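Local coordinates for protein trans-2-enoyl-CoA reductase [NADH] (Treponema denticola ATCC 35405, PDB 4GGO) that catalyses the NADH-dependent reduction of the carbon-carbon double bond of crotonyl-CoA to butyryl-CoA, a step of bacterial type II fatty acid synthesis, at residues Gly27-Ile39 with Gly63-Gly75. Numbering follows the deposited sequence.
Sequences GVEDQIEYTKKRI and GLASRITAAFGYG
I68 and T35 interdigitate as reciprocal knobs between two helices whose axes approach to 8.4 Å and cross at -53°. I68 fits among V28, Q31, I32 and T35: its CD1 presses on Q31 CB at 3.7 Å, and its CG2 meets T35 OG1 at 3.5 Å. T35 in turn enters the hole made by I68, T69, F72 and G73. With chi1 at -57°, its OG1 lies beside the backbone N and CG2, anti to it, reaches the backbone of segment 63-75, 3.7 Å from G73 CA; G73, having no side chain, leaves T35 and I39 room to sit against its backbone. On one flank I32 lies across F72, CD1 standing over the ring face 4.0 Å from its centroid while CG2 touches the ring near CG. At the C-terminal end I39, just past its helix, sets CG2 over the face of the Y74 ring in a second CH-pi contact.

Helix 61-74 follows strand 52-56 and precedes strand 77-82, making it the first beta-alpha-beta crossover helix of the Rossmann fold; the NAD-binding residues G57-Y62 run from strand 52-56 into the helix's first turn. Helix 21-38 packs on this crossover largely through apolar contacts, without a hydrogen bond between the segments.

Both threonine hydroxyls are satisfied within their own helices, T35 OG1 giving a 2.7 Å bond to Q31 O and T69 OG1 bonding likewise to A65 O. Each carbonyl also accepts the threonine's own N-H, from the opposite face of its plane. Farther out, F103 packs edge-to-face with F72, K36 pairs with E110, and K44 NZ bonds G73 O.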
ATOM      1  N   GLY A  27       7.765  -8.762  11.384  1.00 31.88           N
ATOM      2  CA  GLY A  27       6.813  -7.758  10.946  1.00 26.55           C
ATOM      3  C   GLY A  27       5.557  -8.383  10.368  1.00 30.19           C
ATOM      4  O   GLY A  27       4.446  -7.914  10.618  1.00 25.17           O
ATOM      5  N   VAL A  28       5.734  -9.447   9.592  1.00 29.78           N
ATOM      6  CA  VAL A  28       4.607 -10.171   9.017  1.00 25.35           C
ATOM      7  C   VAL A  28       3.821 -10.889  10.109  1.00 26.85           C
ATOM      8  O   VAL A  28       2.591 -10.860  10.123  1.00 21.86           O
ATOM      9  CB  VAL A  28       5.072 -11.190   7.956  1.00 28.06           C
ATOM     10  CG1 VAL A  28       3.904 -12.041   7.479  1.00 21.96           C
ATOM     11  CG2 VAL A  28       5.728 -10.474   6.785  1.00 24.68           C
ATOM     12  N   GLU A  29       4.542 -11.523  11.030  1.00 30.52           N
ATOM     13  CA  GLU A  29       3.917 -12.260  12.125  1.00 30.79           C
ATOM     14  C   GLU A  29       3.098 -11.357  13.043  1.00 27.11           C
ATOM     15  O   GLU A  29       2.026 -11.746  13.505  1.00 23.37           O
ATOM     16  CB  GLU A  29       4.970 -13.019  12.936  1.00 32.82           C
ATOM     17  CG  GLU A  29       5.521 -14.249  12.235  1.00 31.77           C
ATOM     18  CD  GLU A  29       6.611 -14.938  13.031  1.00 49.50           C
ATOM     19  OE1 GLU A  29       7.289 -14.256  13.828  1.00 49.24           O
ATOM     20  OE2 GLU A  29       6.789 -16.163  12.861  1.00 50.92           O
ATOM     21  N   ASP A  30       3.606 -10.155  13.307  1.00 24.91           N
ATOM     22  CA  ASP A  30       2.893  -9.198  14.148  1.00 29.94           C
ATOM     23  C   ASP A  30       1.575  -8.774  13.510  1.00 27.40           C
ATOM     24  O   ASP A  30       0.579  -8.572  14.204  1.00 22.35           O
ATOM     25  CB  ASP A  30       3.756  -7.966  14.437  1.00 37.48           C
ATOM     26  CG  ASP A  30       4.883  -8.258  15.410  1.00 41.93           C
ATOM     27  OD1 ASP A  30       4.883  -9.350  16.015  1.00 44.48           O
ATOM     28  OD2 ASP A  30       5.764  -7.387  15.577  1.00 43.62           O
ATOM     29  N   GLN A  31       1.574  -8.639  12.188  1.00 21.30           N
ATOM     30  CA  GLN A  31       0.359  -8.272  11.469  1.00 23.44           C
ATOM     31  C   GLN A  31      -0.650  -9.413  11.509  1.00 24.77           C
ATOM     32  O   GLN A  31      -1.854  -9.184  11.627  1.00 25.24           O
ATOM     33  CB  GLN A  31       0.673  -7.892  10.021  1.00 22.36           C
ATOM     34  CG  GLN A  31       1.481  -6.610   9.877  1.00 26.55           C
ATOM     35  CD  GLN A  31       1.721  -6.235   8.427  1.00 35.41           C
ATOM     36  OE1 GLN A  31       0.780  -6.108   7.642  1.00 27.89           O
ATOM     37  NE2 GLN A  31       2.987  -6.064   8.061  1.00 25.55           N
ATOM     38  N   ILE A  32      -0.150 -10.640  11.410  1.00 25.04           N
ATOM     39  CA  ILE A  32      -0.996 -11.824  11.497  1.00 24.10           C
ATOM     40  C   ILE A  32      -1.633 -11.921  12.879  1.00 23.22           C
ATOM     41  O   ILE A  32      -2.828 -12.190  13.002  1.00 28.75           O
ATOM     42  CB  ILE A  32      -0.201 -13.113  11.205  1.00 24.26           C
ATOM     43  CG1 ILE A  32       0.328 -13.096   9.771  1.00 21.73           C
ATOM     44  CG2 ILE A  32      -1.069 -14.343  11.427  1.00 24.09           C
ATOM     45  CD1 ILE A  32       1.257 -14.244   9.451  1.00 26.56           C
ATOM     46  N   GLU A  33      -0.831 -11.691  13.915  1.00 23.05           N
ATOM     47  CA  GLU A  33      -1.327 -11.751  15.286  1.00 26.41           C
ATOM     48  C   GLU A  33      -2.408 -10.705  15.537  1.00 27.87           C
ATOM     49  O   GLU A  33      -3.402 -10.982  16.209  1.00 27.35           O
ATOM     50  CB  GLU A  33      -0.186 -11.589  16.294  1.00 31.06           C
ATOM     51  CG  GLU A  33      -0.642 -11.644  17.748  1.00 33.55           C
ATOM     52  CD  GLU A  33       0.501 -11.498  18.735  1.00 52.34           C
ATOM     53  OE1 GLU A  33       1.672 -11.504  18.301  1.00 61.14           O
ATOM     54  OE2 GLU A  33       0.226 -11.374  19.948  1.00 57.70           O
ATOM     55  N   TYR A  34      -2.216  -9.506  14.994  1.00 22.38           N
ATOM     56  CA  TYR A  34      -3.217  -8.455  15.133  1.00 24.46           C
ATOM     57  C   TYR A  34      -4.506  -8.846  14.426  1.00 24.58           C
ATOM     58  O   TYR A  34      -5.598  -8.674  14.969  1.00 23.03           O
ATOM     59  CB  TYR A  34      -2.714  -7.120  14.576  1.00 17.25           C
ATOM     60  CG  TYR A  34      -3.764  -6.030  14.639  1.00 20.65           C
ATOM     61  CD1 TYR A  34      -3.935  -5.272  15.791  1.00 20.79           C
ATOM     62  CD2 TYR A  34      -4.593  -5.768  13.553  1.00 17.50           C
ATOM     63  CE1 TYR A  34      -4.898  -4.282  15.857  1.00 21.10           C
ATOM     64  CE2 TYR A  34      -5.560  -4.780  13.613  1.00 15.27           C
ATOM     65  CZ  TYR A  34      -5.706  -4.041  14.766  1.00 19.17           C
ATOM     66  OH  TYR A  34      -6.664  -3.055  14.831  1.00 21.80           O
ATOM     67  N   THR A  35      -4.367  -9.364  13.210  1.00 17.40           N
ATOM     68  CA  THR A  35      -5.514  -9.740  12.391  1.00 20.53           C
ATOM     69  C   THR A  35      -6.383 -10.799  13.068  1.00 24.97           C
ATOM     70  O   THR A  35      -7.611 -10.737  13.012  1.00 24.38           O
ATOM     71  CB  THR A  35      -5.068 -10.250  11.004  1.00 20.54           C
ATOM     72  OG1 THR A  35      -4.275  -9.247  10.358  1.00 20.22           O
ATOM     73  CG2 THR A  35      -6.275 -10.570  10.135  1.00 24.10           C
ATOM     74  N   LYS A  36      -5.740 -11.769  13.712  1.00 26.39           N
ATOM     75  CA  LYS A  36      -6.462 -12.815  14.431  1.00 27.66           C
ATOM     76  C   LYS A  36      -7.239 -12.237  15.610  1.00 22.84           C
ATOM     77  O   LYS A  36      -8.297 -12.748  15.980  1.00 27.64           O
ATOM     78  CB  LYS A  36      -5.500 -13.904  14.914  1.00 24.05           C
ATOM     79  CG  LYS A  36      -4.892 -14.741  13.799  1.00 33.56           C
ATOM     80  CD  LYS A  36      -3.929 -15.779  14.354  1.00 37.77           C
ATOM     81  CE  LYS A  36      -3.396 -16.685  13.257  1.00 42.22           C
ATOM     82  NZ  LYS A  36      -4.480 -17.491  12.631  1.00 40.09           N
ATOM     83  N   LYS A  37      -6.713 -11.166  16.194  1.00 25.13           N
ATOM     84  CA  LYS A  37      -7.372 -10.509  17.318  1.00 23.25           C
ATOM     85  C   LYS A  37      -8.407  -9.494  16.848  1.00 26.39           C
ATOM     86  O   LYS A  37      -9.371  -9.210  17.555  1.00 23.22           O
ATOM     87  CB  LYS A  37      -6.350  -9.805  18.210  1.00 31.58           C
ATOM     88  CG  LYS A  37      -5.320 -10.723  18.836  1.00 34.99           C
ATOM     89  CD  LYS A  37      -4.386  -9.939  19.743  1.00 46.79           C
ATOM     90  CE  LYS A  37      -3.319 -10.839  20.341  1.00 52.91           C
ATOM     91  NZ  LYS A  37      -3.916 -11.980  21.087  1.00 54.78           N
ATOM     92  N   ARG A  38      -8.200  -8.945  15.656  1.00 23.04           N
ATOM     93  CA  ARG A  38      -9.080  -7.906  15.132  1.00 22.29           C
ATOM     94  C   ARG A  38     -10.301  -8.501  14.438  1.00 22.72           C
ATOM     95  O   ARG A  38     -11.433  -8.082  14.682  1.00 25.72           O
ATOM     96  CB  ARG A  38      -8.315  -6.993  14.172  1.00 22.21           C
ATOM     97  CG  ARG A  38      -9.163  -5.909  13.535  1.00 18.32           C
ATOM     98  CD  ARG A  38      -9.792  -5.010  14.586  1.00 24.06           C
ATOM     99  NE  ARG A  38     -10.564  -3.926  13.987  1.00 21.74           N
ATOM    100  CZ  ARG A  38     -11.836  -4.029  13.618  1.00 28.53           C
ATOM    101  NH1 ARG A  38     -12.485  -5.177  13.778  1.00 21.30           N
ATOM    102  NH2 ARG A  38     -12.461  -2.988  13.084  1.00 20.85           N
ATOM    103  N   ILE A  39     -10.063  -9.476  13.569  1.00 23.95           N
ATOM    104  CA  ILE A  39     -11.146 -10.140  12.857  1.00 22.67           C
ATOM    105  C   ILE A  39     -11.583 -11.383  13.628  1.00 27.56           C
ATOM    106  O   ILE A  39     -11.159 -12.499  13.326  1.00 22.81           O
ATOM    107  CB  ILE A  39     -10.723 -10.530  11.429  1.00 21.93           C
ATOM    108  CG1 ILE A  39     -10.045  -9.348  10.732  1.00 21.58           C
ATOM    109  CG2 ILE A  39     -11.923 -10.999  10.623  1.00 20.54           C
ATOM    110  CD1 ILE A  39     -10.951  -8.152  10.543  1.00 20.47           C
ATOM    111  N   GLY A  63      -0.982  -3.750   0.322  1.00 17.73           N
ATOM    112  CA  GLY A  63      -1.122  -5.011  -0.384  1.00 16.83           C
ATOM    113  C   GLY A  63      -0.892  -6.194   0.536  1.00 17.57           C
ATOM    114  O   GLY A  63      -1.700  -7.118   0.587  1.00 16.59           O
ATOM    115  N   LEU A  64       0.218  -6.157   1.268  1.00 19.76           N
ATOM    116  CA  LEU A  64       0.546  -7.202   2.233  1.00 20.62           C
ATOM    117  C   LEU A  64      -0.533  -7.337   3.306  1.00 19.40           C
ATOM    118  O   LEU A  64      -0.929  -8.445   3.667  1.00 16.16           O
ATOM    119  CB  LEU A  64       1.898  -6.912   2.888  1.00 21.02           C
ATOM    120  CG  LEU A  64       2.337  -7.832   4.028  1.00 21.55           C
ATOM    121  CD1 LEU A  64       2.439  -9.274   3.555  1.00 19.10           C
ATOM    122  CD2 LEU A  64       3.658  -7.359   4.619  1.00 16.32           C
ATOM    123  N   ALA A  65      -1.008  -6.202   3.809  1.00 17.37           N
ATOM    124  CA  ALA A  65      -2.044  -6.201   4.835  1.00 20.93           C
ATOM    125  C   ALA A  65      -3.355  -6.764   4.293  1.00 21.35           C
ATOM    126  O   ALA A  65      -4.123  -7.388   5.026  1.00 23.20           O
ATOM    127  CB  ALA A  65      -2.249  -4.795   5.383  1.00 20.83           C
ATOM    128  N   SER A  66      -3.598  -6.546   3.005  1.00 17.32           N
ATOM    129  CA  SER A  66      -4.801  -7.045   2.350  1.00 20.29           C
ATOM    130  C   SER A  66      -4.779  -8.564   2.228  1.00 24.33           C
ATOM    131  O   SER A  66      -5.804  -9.225   2.397  1.00 19.01           O
ATOM    132  CB  SER A  66      -4.962  -6.411   0.968  1.00 21.18           C
ATOM    133  OG  SER A  66      -5.001  -4.997   1.059  1.00 21.19           O
ATOM    134  N   ARG A  67      -3.606  -9.114   1.931  1.00 22.31           N
ATOM    135  CA  ARG A  67      -3.461 -10.557   1.804  1.00 19.99           C
ATOM    136  C   ARG A  67      -3.556 -11.212   3.176  1.00 21.91           C
ATOM    137  O   ARG A  67      -4.222 -12.233   3.344  1.00 24.59           O
ATOM    138  CB  ARG A  67      -2.136 -10.914   1.128  1.00 21.91           C
ATOM    139  CG  ARG A  67      -2.134 -12.292   0.485  1.00 24.79           C
ATOM    140  CD  ARG A  67      -0.768 -12.656  -0.078  1.00 23.79           C
ATOM    141  NE  ARG A  67      -0.787 -13.973  -0.710  1.00 33.39           N
ATOM    142  CZ  ARG A  67       0.284 -14.585  -1.208  1.00 25.06           C
ATOM    143  NH1 ARG A  67       1.474 -14.003  -1.147  1.00 24.48           N
ATOM    144  NH2 ARG A  67       0.162 -15.782  -1.764  1.00 26.96           N
ATOM    145  N   ILE A  68      -2.894 -10.608   4.159  1.00 20.00           N
ATOM    146  CA  ILE A  68      -2.911 -11.109   5.530  1.00 20.47           C
ATOM    147  C   ILE A  68      -4.320 -11.089   6.130  1.00 25.16           C
ATOM    148  O   ILE A  68      -4.739 -12.048   6.779  1.00 20.53           O
ATOM    149  CB  ILE A  68      -1.943 -10.309   6.428  1.00 20.90           C
ATOM    150  CG1 ILE A  68      -0.493 -10.595   6.029  1.00 17.75           C
ATOM    151  CG2 ILE A  68      -2.160 -10.640   7.898  1.00 20.41           C
ATOM    152  CD1 ILE A  68       0.526  -9.831   6.842  1.00 18.37           C
ATOM    153  N   THR A  69      -5.048  -9.998   5.905  1.00 22.12           N
ATOM    154  CA  THR A  69      -6.412  -9.881   6.411  1.00 22.46           C
ATOM    155  C   THR A  69      -7.328 -10.931   5.782  1.00 24.18           C
ATOM    156  O   THR A  69      -8.129 -11.564   6.470  1.00 24.46           O
ATOM    157  CB  THR A  69      -6.999  -8.474   6.163  1.00 23.46           C
ATOM    158  OG1 THR A  69      -6.172  -7.489   6.796  1.00 18.66           O
ATOM    159  CG2 THR A  69      -8.412  -8.376   6.728  1.00 23.68           C
ATOM    160  N   ALA A  70      -7.200 -11.117   4.472  1.00 18.37           N
ATOM    161  CA  ALA A  70      -8.011 -12.098   3.760  1.00 23.02           C
ATOM    162  C   ALA A  70      -7.693 -13.517   4.216  1.00 23.27           C
ATOM    163  O   ALA A  70      -8.596 -14.311   4.473  1.00 22.06           O
ATOM    164  CB  ALA A  70      -7.811 -11.968   2.257  1.00 16.12           C
ATOM    165  N   ALA A  71      -6.406 -13.824   4.326  1.00 22.49           N
ATOM    166  CA  ALA A  71      -5.968 -15.176   4.656  1.00 28.76           C
ATOM    167  C   ALA A  71      -6.147 -15.520   6.133  1.00 30.04           C
ATOM    168  O   ALA A  71      -6.763 -16.526   6.469  1.00 24.79           O
ATOM    169  CB  ALA A  71      -4.518 -15.385   4.232  1.00 27.40           C
ATOM    170  N   PHE A  72      -5.610 -14.682   7.014  1.00 21.79           N
ATOM    171  CA  PHE A  72      -5.574 -15.020   8.434  1.00 21.34           C
ATOM    172  C   PHE A  72      -6.746 -14.460   9.233  1.00 27.68           C
ATOM    173  O   PHE A  72      -6.903 -14.767  10.415  1.00 28.17           O
ATOM    174  CB  PHE A  72      -4.240 -14.595   9.049  1.00 24.34           C
ATOM    175  CG  PHE A  72      -3.054 -15.271   8.427  1.00 30.86           C
ATOM    176  CD1 PHE A  72      -2.719 -16.569   8.775  1.00 28.53           C
ATOM    177  CD2 PHE A  72      -2.283 -14.615   7.481  1.00 26.47           C
ATOM    178  CE1 PHE A  72      -1.631 -17.196   8.198  1.00 28.47           C
ATOM    179  CE2 PHE A  72      -1.193 -15.238   6.904  1.00 23.38           C
ATOM    180  CZ  PHE A  72      -0.867 -16.531   7.263  1.00 27.90           C
ATOM    181  N   GLY A  73      -7.570 -13.646   8.584  1.00 27.88           N
ATOM    182  CA  GLY A  73      -8.764 -13.121   9.220  1.00 23.51           C
ATOM    183  C   GLY A  73     -10.009 -13.847   8.752  1.00 28.75           C
ATOM    184  O   GLY A  73     -10.942 -14.065   9.526  1.00 26.64           O
ATOM    185  N   TYR A  74     -10.022 -14.234   7.481  1.00 23.76           N
ATOM    186  CA  TYR A  74     -11.207 -14.841   6.886  1.00 26.63           C
ATOM    187  C   TYR A  74     -10.978 -16.266   6.385  1.00 27.24           C
ATOM    188  O   TYR A  74     -11.930 -16.968   6.043  1.00 24.57           O
ATOM    189  CB  TYR A  74     -11.753 -13.952   5.765  1.00 19.96           C
ATOM    190  CG  TYR A  74     -12.326 -12.643   6.263  1.00 26.36           C
ATOM    191  CD1 TYR A  74     -13.656 -12.547   6.652  1.00 24.57           C
ATOM    192  CD2 TYR A  74     -11.533 -11.505   6.355  1.00 23.91           C
ATOM    193  CE1 TYR A  74     -14.185 -11.356   7.113  1.00 24.85           C
ATOM    194  CE2 TYR A  74     -12.051 -10.307   6.815  1.00 25.02           C
ATOM    195  CZ  TYR A  74     -13.378 -10.240   7.193  1.00 23.41           C
ATOM    196  OH  TYR A  74     -13.901  -9.052   7.650  1.00 20.76           O
ATOM    197  N   GLY A  75      -9.719 -16.692   6.348  1.00 28.43           N
ATOM    198  CA  GLY A  75      -9.386 -18.045   5.937  1.00 29.07           C
ATOM    199  C   GLY A  75      -9.385 -18.227   4.432  1.00 35.31           C
ATOM    200  O   GLY A  75      -9.474 -19.348   3.932  1.00 27.74           O
TER